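Local atomic coordinates of fiber (Human adenovirus 35, PDB entry 2QLK), a protein that probably attaches the virus to the host receptor CD46 through the trimeric knob domain at the tip of the fibre, the part described here. Residues Val50-Asn54 with Lys121-Pro125; Tyr149-Tyr153 with Pro191-Thr197. One frame throughout, in Å; residues are numbered along the deposited sequence.

Contact 1: Val50-Asn54 with Lys121-Pro125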
ATOM      1  N   VAL A  50     -11.496   0.987   8.112  1.00 22.69           N
ATOM      2  CA  VAL A  50     -11.147   2.311   8.536  1.00 23.83           C
ATOM      3  C   VAL A  50     -10.907   3.164   7.286  1.00 26.02           C
ATOM      4  O   VAL A  50     -10.067   2.838   6.450  1.00 27.99           O
ATOM      5  CB  VAL A  50      -9.916   2.262   9.413  1.00 23.01           C
ATOM      6  CG1 VAL A  50      -9.652   3.651  10.026  1.00 23.03           C
ATOM      7  CG2 VAL A  50     -10.126   1.215  10.515  1.00 20.88           C
ATOM      8  N   LEU A  51     -11.676   4.240   7.158  1.00 35.05           N
ATOM      9  CA  LEU A  51     -11.565   5.169   6.043  1.00 35.80           C
ATOM     10  C   LEU A  51     -11.146   6.537   6.593  1.00 36.78           C
ATOM     11  O   LEU A  51     -11.813   7.102   7.465  1.00 36.02           O
ATOM     12  CB  LEU A  51     -12.904   5.293   5.324  1.00 26.60           C
ATOM     13  CG  LEU A  51     -13.509   4.020   4.739  1.00 26.87           C
ATOM     14  CD1 LEU A  51     -14.906   4.283   4.245  1.00 26.19           C
ATOM     15  CD2 LEU A  51     -12.634   3.557   3.551  1.00 29.04           C
ATOM     16  N   VAL A  52     -10.023   7.046   6.097  1.00 30.39           N
ATOM     17  CA  VAL A  52      -9.500   8.332   6.520  1.00 32.22           C
ATOM     18  C   VAL A  52      -9.454   9.320   5.352  1.00 34.43           C
ATOM     19  O   VAL A  52      -8.882   9.024   4.290  1.00 34.38           O
ATOM     20  CB  VAL A  52      -8.073   8.196   7.095  1.00 34.80           C
ATOM     21  CG1 VAL A  52      -7.463   9.585   7.304  1.00 34.11           C
ATOM     22  CG2 VAL A  52      -8.092   7.409   8.401  1.00 34.68           C
ATOM     23  N   LYS A  53     -10.063  10.485   5.561  1.00 35.17           N
ATOM     24  CA  LYS A  53     -10.086  11.541   4.565  1.00 37.87           C
ATOM     25  C   LYS A  53      -8.707  12.167   4.637  1.00 38.63           C
ATOM     26  O   LYS A  53      -8.210  12.472   5.716  1.00 39.90           O
ATOM     27  CB  LYS A  53     -11.140  12.586   4.904  1.00 55.01           C
ATOM     28  CG  LYS A  53     -11.189  13.732   3.920  1.00 58.30           C
ATOM     29  CD  LYS A  53     -12.135  13.453   2.788  1.00 58.50           C
ATOM     30  CE  LYS A  53     -12.229  14.645   1.861  1.00 59.46           C
ATOM     31  NZ  LYS A  53     -13.409  14.528   0.962  1.00 60.93           N
ATOM     32  N   ASN A  54      -8.085  12.351   3.481  1.00 38.78           N
ATOM     33  CA  ASN A  54      -6.743  12.900   3.439  1.00 39.82           C
ATOM     34  C   ASN A  54      -6.602  13.586   2.087  1.00 39.90           C
ATOM     35  O   ASN A  54      -6.001  13.048   1.160  1.00 39.37           O
ATOM     36  CB  ASN A  54      -5.754  11.740   3.604  1.00 60.66           C
ATOM     37  CG  ASN A  54      -4.318  12.195   3.715  1.00 63.28           C
ATOM     38  OD1 ASN A  54      -4.039  13.344   4.062  1.00 66.77           O
ATOM     39  ND2 ASN A  54      -3.391  11.282   3.442  1.00 62.64           N
ATOM     40  N   LYS A 121     -20.256  12.000   3.066  1.00 50.43           N
ATOM     41  CA  LYS A 121     -20.132  12.196   1.627  1.00 48.56           C
ATOM     42  C   LYS A 121     -18.668  12.434   1.203  1.00 46.69           C
ATOM     43  O   LYS A 121     -18.250  12.039   0.115  1.00 46.43           O
ATOM     44  CB  LYS A 121     -21.000  13.382   1.188  1.00 71.74           C
ATOM     45  CG  LYS A 121     -21.134  13.529  -0.320  1.00 73.18           C
ATOM     46  CD  LYS A 121     -22.094  14.645  -0.703  1.00 75.54           C
ATOM     47  CE  LYS A 121     -21.490  16.023  -0.463  1.00 76.50           C
ATOM     48  NZ  LYS A 121     -20.383  16.329  -1.416  1.00 77.69           N
ATOM     49  N   ALA A 122     -17.884  13.062   2.070  1.00 49.61           N
ATOM     50  CA  ALA A 122     -16.491  13.335   1.747  1.00 47.57           C
ATOM     51  C   ALA A 122     -15.610  12.076   1.831  1.00 45.77           C
ATOM     52  O   ALA A 122     -14.446  12.092   1.439  1.00 44.44           O
ATOM     53  CB  ALA A 122     -15.965  14.421   2.659  1.00 40.22           C
ATOM     54  N   PHE A 123     -16.170  10.989   2.349  1.00 43.88           N
ATOM     55  CA  PHE A 123     -15.450   9.730   2.449  1.00 41.24           C
ATOM     56  C   PHE A 123     -15.867   8.808   1.314  1.00 39.77           C
ATOM     57  O   PHE A 123     -15.390   7.684   1.213  1.00 40.78           O
ATOM     58  CB  PHE A 123     -15.763   9.017   3.766  1.00 42.70           C
ATOM     59  CG  PHE A 123     -15.209   9.695   4.976  1.00 42.82           C
ATOM     60  CD1 PHE A 123     -15.925  10.719   5.609  1.00 43.12           C
ATOM     61  CD2 PHE A 123     -13.975   9.301   5.501  1.00 42.14           C
ATOM     62  CE1 PHE A 123     -15.417  11.345   6.759  1.00 42.72           C
ATOM     63  CE2 PHE A 123     -13.450   9.906   6.641  1.00 44.01           C
ATOM     64  CZ  PHE A 123     -14.175  10.940   7.281  1.00 44.00           C
ATOM     65  N   MET A 124     -16.760   9.284   0.458  1.00 32.43           N
ATOM     66  CA  MET A 124     -17.273   8.461  -0.627  1.00 30.88           C
ATOM     67  C   MET A 124     -16.435   8.510  -1.892  1.00 30.27           C
ATOM     68  O   MET A 124     -15.754   9.502  -2.157  1.00 30.63           O
ATOM     69  CB  MET A 124     -18.704   8.895  -0.949  1.00 31.02           C
ATOM     70  CG  MET A 124     -19.680   8.746   0.214  1.00 29.07           C
ATOM     71  SD  MET A 124     -20.100   6.988   0.552  1.00 29.90           S
ATOM     72  CE  MET A 124     -19.382   6.792   2.091  1.00 24.45           C
ATOM     73  N   PRO A 125     -16.454   7.423  -2.673  1.00 30.95           N
ATOM     74  CA  PRO A 125     -15.721   7.289  -3.933  1.00 31.81           C
ATOM     75  C   PRO A 125     -16.313   8.165  -5.030  1.00 32.38           C
ATOM     76  O   PRO A 125     -17.498   8.019  -5.396  1.00 33.35           O
ATOM     77  CB  PRO A 125     -15.884   5.808  -4.284  1.00 25.65           C
ATOM     78  CG  PRO A 125     -17.194   5.451  -3.614  1.00 22.59           C
ATOM     79  CD  PRO A 125     -17.056   6.134  -2.286  1.00 23.83           C
TER

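Contact 2: Tyr149-Tyr153 with Pro191-Thr197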
ATOM      1  N   TYR A 149      -3.756 -15.078   4.577  1.00 24.32           N
ATOM      2  CA  TYR A 149      -4.388 -15.858   5.624  1.00 21.90           C
ATOM      3  C   TYR A 149      -3.251 -16.671   6.254  1.00 24.87           C
ATOM      4  O   TYR A 149      -2.477 -17.327   5.552  1.00 22.97           O
ATOM      5  CB  TYR A 149      -5.416 -16.840   5.064  1.00 26.78           C
ATOM      6  CG  TYR A 149      -5.969 -17.733   6.147  1.00 25.28           C
ATOM      7  CD1 TYR A 149      -6.722 -17.192   7.179  1.00 23.00           C
ATOM      8  CD2 TYR A 149      -5.688 -19.101   6.178  1.00 28.58           C
ATOM      9  CE1 TYR A 149      -7.186 -17.973   8.228  1.00 24.44           C
ATOM     10  CE2 TYR A 149      -6.161 -19.917   7.237  1.00 25.75           C
ATOM     11  CZ  TYR A 149      -6.911 -19.332   8.255  1.00 24.01           C
ATOM     12  OH  TYR A 149      -7.426 -20.083   9.297  1.00 26.61           O
ATOM     13  N   MET A 150      -3.171 -16.618   7.575  1.00 24.27           N
ATOM     14  CA  MET A 150      -2.178 -17.341   8.366  1.00 26.45           C
ATOM     15  C   MET A 150      -2.874 -18.599   8.934  1.00 27.31           C
ATOM     16  O   MET A 150      -3.861 -18.496   9.677  1.00 27.70           O
ATOM     17  CB  MET A 150      -1.693 -16.418   9.492  1.00 38.09           C
ATOM     18  CG  MET A 150      -0.584 -16.947  10.371  1.00 41.47           C
ATOM     19  SD  MET A 150       0.148 -15.575  11.328  1.00 48.56           S
ATOM     20  CE  MET A 150       1.689 -15.438  10.509  1.00 42.73           C
ATOM     21  N   THR A 151      -2.387 -19.781   8.570  1.00 29.31           N
ATOM     22  CA  THR A 151      -3.014 -21.027   9.047  1.00 30.56           C
ATOM     23  C   THR A 151      -2.841 -21.175  10.544  1.00 32.68           C
ATOM     24  O   THR A 151      -1.857 -20.714  11.122  1.00 31.89           O
ATOM     25  CB  THR A 151      -2.429 -22.273   8.379  1.00 31.90           C
ATOM     26  OG1 THR A 151      -1.171 -22.599   8.982  1.00 33.25           O
ATOM     27  CG2 THR A 151      -2.222 -22.013   6.903  1.00 33.18           C
ATOM     28  N   SER A 152      -3.816 -21.833  11.150  1.00 35.51           N
ATOM     29  CA  SER A 152      -3.867 -22.048  12.578  1.00 38.47           C
ATOM     30  C   SER A 152      -2.867 -23.075  13.092  1.00 40.26           C
ATOM     31  O   SER A 152      -2.570 -23.091  14.278  1.00 41.79           O
ATOM     32  CB  SER A 152      -5.269 -22.502  12.964  1.00 44.77           C
ATOM     33  OG  SER A 152      -5.524 -23.776  12.394  1.00 43.71           O
ATOM     34  N   TYR A 153      -2.348 -23.938  12.227  1.00 45.80           N
ATOM     35  CA  TYR A 153      -1.413 -24.951  12.711  1.00 47.45           C
ATOM     36  C   TYR A 153       0.071 -24.621  12.574  1.00 45.56           C
ATOM     37  O   TYR A 153       0.762 -24.452  13.577  1.00 45.92           O
ATOM     38  CB  TYR A 153      -1.719 -26.314  12.065  1.00 77.02           C
ATOM     39  CG  TYR A 153      -1.991 -26.290  10.575  1.00 82.58           C
ATOM     40  CD1 TYR A 153      -0.991 -25.970   9.665  1.00 84.49           C
ATOM     41  CD2 TYR A 153      -3.251 -26.617  10.073  1.00 85.28           C
ATOM     42  CE1 TYR A 153      -1.230 -25.977   8.296  1.00 86.63           C
ATOM     43  CE2 TYR A 153      -3.501 -26.629   8.702  1.00 87.47           C
ATOM     44  CZ  TYR A 153      -2.482 -26.308   7.820  1.00 87.92           C
ATOM     45  OH  TYR A 153      -2.701 -26.332   6.462  1.00 89.03           O
ATOM     46  N   PRO A 191      -6.036 -24.711   3.203  1.00 39.61           N
ATOM     47  CA  PRO A 191      -5.236 -24.186   4.313  1.00 37.24           C
ATOM     48  C   PRO A 191      -5.544 -24.802   5.679  1.00 35.67           C
ATOM     49  O   PRO A 191      -4.659 -24.891   6.524  1.00 33.28           O
ATOM     50  CB  PRO A 191      -5.490 -22.671   4.251  1.00 33.61           C
ATOM     51  CG  PRO A 191      -6.741 -22.525   3.484  1.00 34.01           C
ATOM     52  CD  PRO A 191      -6.704 -23.630   2.462  1.00 34.08           C
ATOM     53  N   GLU A 192      -6.784 -25.235   5.903  1.00 30.73           N
ATOM     54  CA  GLU A 192      -7.127 -25.842   7.186  1.00 32.60           C
ATOM     55  C   GLU A 192      -7.844 -27.183   7.028  1.00 33.06           C
ATOM     56  O   GLU A 192      -8.508 -27.427   6.033  1.00 31.75           O
ATOM     57  CB  GLU A 192      -8.018 -24.908   8.004  1.00 39.65           C
ATOM     58  CG  GLU A 192      -7.428 -23.535   8.258  1.00 39.90           C
ATOM     59  CD  GLU A 192      -6.641 -23.447   9.562  1.00 40.76           C
ATOM     60  OE1 GLU A 192      -6.534 -24.470  10.284  1.00 37.42           O
ATOM     61  OE2 GLU A 192      -6.137 -22.342   9.860  1.00 37.05           O
ATOM     62  N   SER A 193      -7.704 -28.039   8.035  1.00 46.69           N
ATOM     63  CA  SER A 193      -8.353 -29.343   8.037  1.00 49.97           C
ATOM     64  C   SER A 193      -9.645 -29.256   8.846  1.00 50.84           C
ATOM     65  O   SER A 193     -10.531 -30.097   8.711  1.00 52.45           O
ATOM     66  CB  SER A 193      -7.427 -30.389   8.651  1.00 64.47           C
ATOM     67  OG  SER A 193      -7.010 -29.983   9.942  1.00 69.10           O
ATOM     68  N   ASN A 194      -9.750 -28.241   9.696  1.00 50.38           N
ATOM     69  CA  ASN A 194     -10.952 -28.072  10.498  1.00 50.79           C
ATOM     70  C   ASN A 194     -11.176 -26.628  10.928  1.00 49.36           C
ATOM     71  O   ASN A 194     -10.344 -25.752  10.681  1.00 49.01           O
ATOM     72  CB  ASN A 194     -10.903 -28.970  11.734  1.00 71.51           C
ATOM     73  CG  ASN A 194     -12.284 -29.204  12.332  1.00 74.51           C
ATOM     74  OD1 ASN A 194     -12.419 -29.767  13.419  1.00 75.27           O
ATOM     75  ND2 ASN A 194     -13.319 -28.780  11.613  1.00 74.95           N
ATOM     76  N   ILE A 195     -12.313 -26.396  11.575  1.00 46.03           N
ATOM     77  CA  ILE A 195     -12.685 -25.073  12.044  1.00 45.00           C
ATOM     78  C   ILE A 195     -11.499 -24.332  12.636  1.00 44.22           C
ATOM     79  O   ILE A 195     -10.740 -24.888  13.443  1.00 43.81           O
ATOM     80  CB  ILE A 195     -13.792 -25.151  13.107  1.00 48.81           C
ATOM     81  CG1 ILE A 195     -14.945 -26.010  12.592  1.00 50.44           C
ATOM     82  CG2 ILE A 195     -14.291 -23.765  13.429  1.00 46.78           C
ATOM     83  CD1 ILE A 195     -15.520 -25.543  11.256  1.00 53.33           C
ATOM     84  N   ALA A 196     -11.353 -23.075  12.224  1.00 33.40           N
ATOM     85  CA  ALA A 196     -10.271 -22.202  12.682  1.00 31.20           C
ATOM     86  C   ALA A 196     -10.750 -20.806  12.358  1.00 30.11           C
ATOM     87  O   ALA A 196     -11.372 -20.602  11.316  1.00 30.77           O
ATOM     88  CB  ALA A 196      -8.989 -22.509  11.920  1.00 55.37           C
ATOM     89  N   THR A 197     -10.477 -19.844  13.234  1.00 34.83           N
ATOM     90  CA  THR A 197     -10.942 -18.479  13.010  1.00 33.48           C
ATOM     91  C   THR A 197     -10.433 -17.937  11.699  1.00 32.09           C
ATOM     92  O   THR A 197      -9.217 -17.804  11.488  1.00 29.84           O
ATOM     93  CB  THR A 197     -10.494 -17.510  14.117  1.00 44.42           C
ATOM     94  OG1 THR A 197     -10.822 -18.054  15.400  1.00 44.61           O
ATOM     95  CG2 THR A 197     -11.209 -16.188  13.965  1.00 46.07           C
TER
HETATM   96  O   HOH W   1     -10.121 -20.470   8.786  1.00 24.93           O

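Contact 1: Val50-Asn54 with Lys121-Pro125
Phe-123 packs its ring against the backbone of strand 45-54, beside the peptide units from Leu-51 to Lys-53. Its CE2 lies 3.3 Å from O of Leu-51 and 3.6 Å from N of Lys-53. The ring therefore covers main chain as well as side chains. Leu-51 adds an apolar contact, with its CB 4.2 Å from CD2 of Phe-123. Leu-51 and Lys-53 both turn CA-to-CB toward the 121-125 segment, while Val-52 between them points away and packs on Asn-54 of a second subunit. Leu-24 of strand 23-25 also touches the Phe-123 ring.

Lys-53 supplies the polar part. Its side chain, kinked at chi2 (p), passes the ring, with CB 3.9 Å from CE2 of Phe-123. Its NZ then donates a 2.7 Å hydrogen bond to O of Ala-122. That carbonyl lies in the 3-10 turn 121-123, where N of Met-124 bonds back to O of Lys-121. The same carbonyl of Ala-122 is hydrogen-bonded to Thr-209 near the C-terminal end.

The contact fixes a loop of the knob onto one strand of its antiparallel beta-sandwich, close to the trimer interface. It joins a buried aromatic ring with a lysine-to-carbonyl hydrogen bond. The ammonium group meets a main-chain acceptor, so the bond depends on the path of the turn and not on the side chain of Ala-122.

Contact 2: Tyr149-Tyr153 with Pro191-Thr197
Tyr-149 lies near the end of strand 142-150, an outermost strand, within this chain, of one sheet in the antiparallel beta-sandwich of the fibre knob. Here the strand runs out into a turn that meets the long loop between strands 177-186 and 203-208. The Tyr-149 side chain points toward that loop. Its CD2 is 4.1 Å from CB of Pro-191, and its OH donates a 2.7 Å hydrogen bond to OE2 of Glu-192. Phe-75 packs edge-to-face with the same ring.

Met-150 turns away from the loop and reaches His-144 of a second subunit. Thr-151 offers its methyl, with CG2 3.8 Å from O of Pro-191. Its OG1 is held within its own turn by Asp-154 and Ser-156.

Ser-152 binds the carboxylate twice. Its N donates to OE2 of Glu-192 at 2.7 Å, and its OG donates to OE1 of Glu-192 at a very short 2.4 Å. Glu-192 is thus the hub of the contact: three donors from the strand end and turn converge on one largely buried carboxylate. No positive group of the two segments takes part.

Tyr-153 is exposed and poorly ordered. Its OH lies a very short 2.4 Å from O of Pro-191 in a hydrogen bond, a distance to be read with caution.

Farther along the loop a water joins the segments. It donates to OH of Tyr-149 at 2.8 Å and to O of Ala-196, also at 2.8 Å.

How the contacts relate
From the N terminus, the chain first enters contact 1 on strand 45-54. It then forms strands 57-66, 79-88 and 106-107 before the 121-125 turn closes that loop. Contact 2 opens later, at the end of strand 142-150. Strands 157-166 and 177-186 follow, and the 191-197 loop closes it. The two contacts are in series, neither nested nor crossed. Contact 1 ties a loop to one sheet of the sandwich; contact 2 ties a loop to the end of strand 142-150 of the other sheet and to the turn that follows it. Their centres are 33 Å apart, on opposite sides of the chain's centre, and their nearest atoms are about 18 Å apart.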